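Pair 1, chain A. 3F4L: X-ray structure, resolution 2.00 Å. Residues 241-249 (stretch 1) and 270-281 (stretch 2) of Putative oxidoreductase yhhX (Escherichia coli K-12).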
# COMPACT_ATOMS: atom_id res chain seq x y z
N LYS A 241 -12.57 5.11 -11.11
CA LYS A 241 -13.36 4.10 -11.80
C LYS A 241 -13.14 4.07 -13.32
O LYS A 241 -13.39 3.05 -13.97
CB LYS A 241 -14.84 4.29 -11.47
CG LYS A 241 -15.16 3.92 -10.02
CD LYS A 241 -16.65 3.96 -9.75
CE LYS A 241 -16.97 3.39 -8.38
NZ LYS A 241 -18.44 3.38 -8.15
N LYS A 242 -12.64 5.16 -13.89
CA LYS A 242 -12.40 5.21 -15.33
C LYS A 242 -10.93 5.14 -15.71
O LYS A 242 -10.60 5.10 -16.90
CB LYS A 242 -13.01 6.48 -15.92
CG LYS A 242 -14.49 6.71 -15.60
CD LYS A 242 -14.96 8.03 -16.20
CE LYS A 242 -16.35 8.44 -15.69
NZ LYS A 242 -17.41 7.49 -16.12
N GLY A 243 -10.03 5.13 -14.73
CA GLY A 243 -8.62 5.07 -15.08
C GLY A 243 -7.64 5.27 -13.94
O GLY A 243 -8.01 5.29 -12.77
N SER A 244 -6.37 5.42 -14.30
CA SER A 244 -5.30 5.60 -13.32
C SER A 244 -4.30 6.67 -13.73
O SER A 244 -4.18 7.03 -14.91
CB SER A 244 -4.54 4.28 -13.13
OG SER A 244 -5.41 3.20 -12.82
N PHE A 245 -3.58 7.17 -12.74
CA PHE A 245 -2.53 8.17 -12.91
C PHE A 245 -1.36 7.67 -12.07
O PHE A 245 -1.55 7.24 -10.93
CB PHE A 245 -2.98 9.53 -12.37
CG PHE A 245 -1.85 10.51 -12.17
CD1 PHE A 245 -1.44 11.36 -13.19
CD2 PHE A 245 -1.20 10.59 -10.94
CE1 PHE A 245 -0.40 12.29 -12.99
CE2 PHE A 245 -0.16 11.50 -10.72
CZ PHE A 245 0.24 12.35 -11.75
N ILE A 246 -0.16 7.74 -12.64
CA ILE A 246 1.05 7.31 -11.97
C ILE A 246 2.12 8.38 -12.18
O ILE A 246 2.27 8.92 -13.28
CB ILE A 246 1.56 5.96 -12.52
CG1 ILE A 246 0.47 4.89 -12.41
CG2 ILE A 246 2.77 5.50 -11.74
CD1 ILE A 246 0.07 4.58 -10.98
N LYS A 247 2.87 8.68 -11.13
CA LYS A 247 3.92 9.69 -11.22
C LYS A 247 5.14 9.25 -10.44
O LYS A 247 5.08 9.08 -9.22
CB LYS A 247 3.39 11.03 -10.67
CG LYS A 247 4.41 12.17 -10.55
CD LYS A 247 4.88 12.66 -11.91
CE LYS A 247 5.71 13.94 -11.81
NZ LYS A 247 6.95 13.80 -10.99
N TYR A 248 6.24 9.03 -11.15
CA TYR A 248 7.49 8.69 -10.49
C TYR A 248 8.25 10.01 -10.37
O TYR A 248 8.13 10.87 -11.25
CB TYR A 248 8.34 7.73 -11.31
CG TYR A 248 7.87 6.30 -11.28
CD1 TYR A 248 6.81 5.88 -12.07
CD2 TYR A 248 8.48 5.37 -10.44
CE1 TYR A 248 6.37 4.56 -12.04
CE2 TYR A 248 8.05 4.05 -10.40
CZ TYR A 248 7.00 3.65 -11.21
OH TYR A 248 6.56 2.35 -11.18
N GLY A 249 9.01 10.18 -9.30
CA GLY A 249 9.78 11.39 -9.14
C GLY A 249 9.12 12.45 -8.29
O GLY A 249 7.91 12.67 -8.38
N ALA A 270 14.76 21.75 -12.55
CA ALA A 270 14.63 21.07 -13.85
C ALA A 270 14.12 19.67 -13.57
O ALA A 270 14.67 18.96 -12.73
CB ALA A 270 15.99 21.01 -14.57
N ASP A 271 13.07 19.26 -14.27
CA ASP A 271 12.48 17.95 -14.05
C ASP A 271 12.21 17.26 -15.39
O ASP A 271 11.60 17.85 -16.28
CB ASP A 271 11.16 18.12 -13.28
CG ASP A 271 10.67 16.83 -12.64
OD1 ASP A 271 10.80 15.76 -13.27
OD2 ASP A 271 10.14 16.91 -11.51
N ASP A 272 12.65 16.02 -15.53
CA ASP A 272 12.43 15.29 -16.77
C ASP A 272 11.47 14.11 -16.61
O ASP A 272 11.40 13.22 -17.45
CB ASP A 272 13.77 14.82 -17.35
CG ASP A 272 14.53 15.94 -18.04
OD1 ASP A 272 14.09 16.36 -19.14
OD2 ASP A 272 15.54 16.42 -17.48
N SER A 273 10.74 14.12 -15.50
CA SER A 273 9.76 13.07 -15.24
C SER A 273 8.44 13.50 -15.85
O SER A 273 8.28 14.65 -16.27
CB SER A 273 9.59 12.85 -13.74
OG SER A 273 9.05 14.01 -13.11
N VAL A 274 7.49 12.58 -15.89
CA VAL A 274 6.18 12.90 -16.44
C VAL A 274 5.14 12.10 -15.72
O VAL A 274 5.42 11.02 -15.22
CB VAL A 274 6.09 12.57 -17.95
CG1 VAL A 274 6.90 13.55 -18.76
CG2 VAL A 274 6.58 11.14 -18.20
N GLY A 275 3.93 12.64 -15.65
CA GLY A 275 2.84 11.92 -15.02
C GLY A 275 2.21 11.08 -16.12
O GLY A 275 2.04 11.55 -17.25
N VAL A 276 1.88 9.83 -15.81
CA VAL A 276 1.28 8.98 -16.82
C VAL A 276 -0.17 8.74 -16.46
O VAL A 276 -0.51 8.48 -15.31
CB VAL A 276 2.03 7.63 -16.95
CG1 VAL A 276 1.35 6.75 -17.98
CG2 VAL A 276 3.47 7.89 -17.38
N LEU A 277 -1.01 8.83 -17.48
CA LEU A 277 -2.44 8.66 -17.31
C LEU A 277 -2.94 7.63 -18.32
O LEU A 277 -2.47 7.56 -19.46
CB LEU A 277 -3.11 10.02 -17.54
CG LEU A 277 -4.54 10.36 -17.13
CD1 LEU A 277 -4.71 10.24 -15.62
CD2 LEU A 277 -4.82 11.80 -17.56
N GLU A 278 -3.89 6.81 -17.89
CA GLU A 278 -4.50 5.82 -18.77
C GLU A 278 -5.93 5.72 -18.30
O GLU A 278 -6.19 5.30 -17.17
CB GLU A 278 -3.82 4.45 -18.65
CG GLU A 278 -4.30 3.48 -19.73
CD GLU A 278 -3.53 2.17 -19.77
OE1 GLU A 278 -2.28 2.20 -19.78
OE2 GLU A 278 -4.18 1.10 -19.81
N TYR A 279 -6.86 6.13 -19.15
CA TYR A 279 -8.27 6.11 -18.80
C TYR A 279 -9.16 5.73 -19.97
O TYR A 279 -8.72 5.71 -21.13
CB TYR A 279 -8.69 7.48 -18.26
CG TYR A 279 -8.55 8.59 -19.28
CD1 TYR A 279 -7.31 9.19 -19.52
CD2 TYR A 279 -9.66 9.05 -20.00
CE1 TYR A 279 -7.18 10.21 -20.46
CE2 TYR A 279 -9.53 10.07 -20.94
CZ TYR A 279 -8.29 10.64 -21.16
OH TYR A 279 -8.15 11.67 -22.07
N VAL A 280 -10.41 5.42 -19.66
CA VAL A 280 -11.39 5.04 -20.67
C VAL A 280 -12.25 6.28 -20.94
O VAL A 280 -12.90 6.79 -20.03
CB VAL A 280 -12.29 3.90 -20.14
CG1 VAL A 280 -13.26 3.45 -21.22
CG2 VAL A 280 -11.42 2.73 -19.67
N ASN A 281 -12.25 6.78 -22.18
CA ASN A 281 -13.04 7.97 -22.49
C ASN A 281 -14.53 7.67 -22.63
O ASN A 281 -14.95 6.51 -22.56
CB ASN A 281 -12.49 8.70 -23.74
CG ASN A 281 -12.64 7.90 -25.04
OD1 ASN A 281 -12.02 8.25 -26.05
ND2 ASN A 281 -13.45 6.85 -25.03
O HOH W 1 7.51 16.47 -10.29
O HOH W 2 6.06 8.84 -13.99

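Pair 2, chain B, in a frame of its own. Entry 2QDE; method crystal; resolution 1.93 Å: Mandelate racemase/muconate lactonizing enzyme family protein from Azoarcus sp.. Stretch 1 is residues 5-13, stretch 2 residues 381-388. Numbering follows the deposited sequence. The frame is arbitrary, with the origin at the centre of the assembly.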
# COMPACT_ATOMS: atom_id res chain seq x y z
N ILE B 5 -16.35 -43.68 -20.09
CA ILE B 5 -17.23 -43.87 -18.94
C ILE B 5 -18.64 -44.15 -19.44
O ILE B 5 -19.20 -43.37 -20.21
CB ILE B 5 -17.25 -42.61 -18.04
CG1 ILE B 5 -15.84 -42.35 -17.49
CG2 ILE B 5 -18.23 -42.80 -16.89
CD1 ILE B 5 -15.67 -40.98 -16.89
N THR B 6 -19.22 -45.26 -19.00
CA THR B 6 -20.56 -45.64 -19.44
C THR B 6 -21.57 -45.71 -18.31
O THR B 6 -22.77 -45.82 -18.55
CB THR B 6 -20.53 -47.02 -20.11
OG1 THR B 6 -20.07 -47.99 -19.15
CG2 THR B 6 -19.59 -47.02 -21.30
N LYS B 7 -21.08 -45.64 -17.08
CA LYS B 7 -21.97 -45.73 -15.93
C LYS B 7 -21.38 -45.02 -14.72
O LYS B 7 -20.21 -45.21 -14.38
CB LYS B 7 -22.24 -47.21 -15.63
CG LYS B 7 -23.25 -47.52 -14.55
CD LYS B 7 -23.47 -49.03 -14.52
CE LYS B 7 -23.95 -49.52 -13.16
NZ LYS B 7 -23.97 -51.02 -13.08
N VAL B 8 -22.20 -44.20 -14.06
CA VAL B 8 -21.76 -43.49 -12.88
C VAL B 8 -22.62 -43.94 -11.71
O VAL B 8 -23.85 -43.81 -11.74
CB VAL B 8 -21.88 -41.96 -13.08
CG1 VAL B 8 -21.43 -41.23 -11.84
CG2 VAL B 8 -21.03 -41.54 -14.28
N GLU B 9 -21.97 -44.49 -10.69
CA GLU B 9 -22.67 -45.00 -9.51
C GLU B 9 -22.21 -44.39 -8.19
O GLU B 9 -21.02 -44.42 -7.87
CB GLU B 9 -22.52 -46.53 -9.47
CG GLU B 9 -22.87 -47.17 -8.13
CD GLU B 9 -22.69 -48.67 -8.15
OE1 GLU B 9 -21.92 -49.17 -9.01
OE2 GLU B 9 -23.30 -49.36 -7.31
N VAL B 10 -23.16 -43.87 -7.42
CA VAL B 10 -22.88 -43.26 -6.12
C VAL B 10 -23.59 -44.02 -5.01
O VAL B 10 -24.82 -44.11 -5.00
CB VAL B 10 -23.32 -41.78 -6.09
CG1 VAL B 10 -23.01 -41.19 -4.72
CG2 VAL B 10 -22.62 -41.00 -7.18
N ILE B 11 -22.81 -44.56 -4.08
CA ILE B 11 -23.33 -45.35 -2.97
C ILE B 11 -23.21 -44.62 -1.63
O ILE B 11 -22.11 -44.30 -1.18
CB ILE B 11 -22.54 -46.67 -2.83
CG1 ILE B 11 -22.46 -47.37 -4.18
CG2 ILE B 11 -23.19 -47.56 -1.78
CD1 ILE B 11 -21.48 -48.52 -4.21
N PRO B 12 -24.35 -44.37 -0.96
CA PRO B 12 -24.32 -43.68 0.33
C PRO B 12 -24.05 -44.68 1.46
O PRO B 12 -24.79 -45.64 1.64
CB PRO B 12 -25.72 -43.09 0.42
CG PRO B 12 -26.56 -44.16 -0.22
CD PRO B 12 -25.74 -44.57 -1.43
N ILE B 13 -22.97 -44.46 2.21
CA ILE B 13 -22.63 -45.35 3.31
C ILE B 13 -22.53 -44.65 4.66
O ILE B 13 -22.28 -43.44 4.75
CB ILE B 13 -21.30 -46.11 3.05
CG1 ILE B 13 -20.16 -45.11 2.82
CG2 ILE B 13 -21.44 -47.05 1.86
CD1 ILE B 13 -18.77 -45.76 2.86
N GLY B 381 -32.41 -46.27 4.93
CA GLY B 381 -33.37 -45.40 4.28
C GLY B 381 -32.89 -44.84 2.96
O GLY B 381 -33.63 -44.13 2.27
N LYS B 382 -31.65 -45.16 2.60
CA LYS B 382 -31.07 -44.67 1.36
C LYS B 382 -30.63 -45.80 0.44
O LYS B 382 -30.43 -46.94 0.87
CB LYS B 382 -29.88 -43.75 1.65
CG LYS B 382 -30.28 -42.44 2.30
CD LYS B 382 -29.15 -41.41 2.31
CE LYS B 382 -29.68 -40.04 2.73
NZ LYS B 382 -28.61 -39.01 2.94
N ALA B 383 -30.49 -45.48 -0.84
CA ALA B 383 -30.09 -46.46 -1.83
C ALA B 383 -29.04 -45.87 -2.76
O ALA B 383 -28.94 -44.65 -2.89
CB ALA B 383 -31.30 -46.92 -2.62
N ALA B 384 -28.27 -46.74 -3.39
CA ALA B 384 -27.25 -46.29 -4.33
C ALA B 384 -27.96 -45.72 -5.54
O ALA B 384 -29.08 -46.13 -5.86
CB ALA B 384 -26.38 -47.47 -4.75
N ARG B 385 -27.33 -44.76 -6.20
CA ARG B 385 -27.92 -44.17 -7.39
C ARG B 385 -27.05 -44.47 -8.60
O ARG B 385 -25.82 -44.38 -8.52
CB ARG B 385 -28.09 -42.67 -7.22
CG ARG B 385 -28.79 -42.06 -8.40
CD ARG B 385 -29.18 -40.63 -8.16
NE ARG B 385 -29.74 -40.06 -9.38
CZ ARG B 385 -30.07 -38.79 -9.52
NH1 ARG B 385 -29.87 -37.95 -8.50
NH2 ARG B 385 -30.58 -38.35 -10.66
N VAL B 386 -27.68 -44.82 -9.72
CA VAL B 386 -26.95 -45.16 -10.94
C VAL B 386 -27.45 -44.37 -12.14
O VAL B 386 -28.65 -44.19 -12.33
CB VAL B 386 -27.07 -46.68 -11.24
CG1 VAL B 386 -26.30 -47.03 -12.50
CG2 VAL B 386 -26.54 -47.49 -10.06
N VAL B 387 -26.51 -43.90 -12.95
CA VAL B 387 -26.81 -43.13 -14.14
C VAL B 387 -26.05 -43.74 -15.31
O VAL B 387 -24.85 -43.98 -15.21
CB VAL B 387 -26.35 -41.65 -14.01
CG1 VAL B 387 -26.92 -40.83 -15.17
CG2 VAL B 387 -26.79 -41.07 -12.68
N THR B 388 -26.76 -43.99 -16.41
CA THR B 388 -26.15 -44.55 -17.61
C THR B 388 -26.44 -43.61 -18.77
O THR B 388 -25.78 -43.76 -19.82
CB THR B 388 -26.71 -45.96 -17.95
OG1 THR B 388 -28.13 -45.89 -18.03
CG2 THR B 388 -26.33 -46.97 -16.88
O HOH W 3 -23.73 -44.13 -21.16

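Both pairs are two antiparallel strands joined edge to edge. The N-to-C directions of the strands make an angle of 167° in pair 1 and 165° in pair 2. Fourteen central residues superpose with an RMSD of 0.6 Å. The buried surface is also similar, 547 Å² in pair 1 and 498 Å² in pair 2.

The hydrogen-bonded rungs coincide. S244(A) and E278(A) match V8(B) and V387(B). I246(A) and V276(A) match V10(B) and R385(B). Each of these pairs is closed by two backbone bonds. In pair 1, I246(A) N donates to V276(A) O at 2.8 Å, and V276(A) N donates to I246(A) O at 2.7 Å. In pair 2, V10(B) N to R385(B) O and R385(B) N to V10(B) O are both 2.9 Å. This ladder involves main-chain atoms alone, so it tolerates very different side chains.

Between these rungs lies a non-hydrogen-bonded pair: F245(A) with L277(A), matching E9(B) with V386(B). Pair 1 fills the site with apolar atoms. F245(A) CB lies 3.7 Å from L277(A) CD1, which also sits at the edge of the ring. In pair 2 the aliphatic part of a glutamate does the packing, with E9(B) CG 4.2 Å from V386(B) CG2.

The neighbouring position is G275(A) in pair 1 and A384(B) in pair 2. The F245(A) ring reaches over the glycine, and its CE1 is 3.8 Å from G275(A) CA. A CB on that glycine would clash with CE1. The alanine methyl has room, and A384(B) CB packs 4.0 Å from I11(B) CG1.

G243(A) matches K7(B), though less closely, at 1.4 Å between CA atoms. The strands are tight here in pair 1: G243(A) CA is 3.9 Å from Y279(A) CA. A CB on G243(A) would clash with Y279(A) CB and E278(A) O. In pair 2 the strands are wider apart, with K7(B) CA 4.7 Å from T388(B) CA. The lysine lies along its partners, and K7(B) CE comes within 3.5 Å of V386(B) CG1.

The other end differs most. In pair 1 it is polar. K247(A) NZ donates to S273(A) OG at 3.0 Å, and water 1 links K247(A) NZ to D271(A) OD2. In pair 2, I11(B) takes the place of K247(A), and P12(B) that of Y248(A). The proline ring packs on the partner instead, with P12(B) CG 3.8 Å from K382(B) CB.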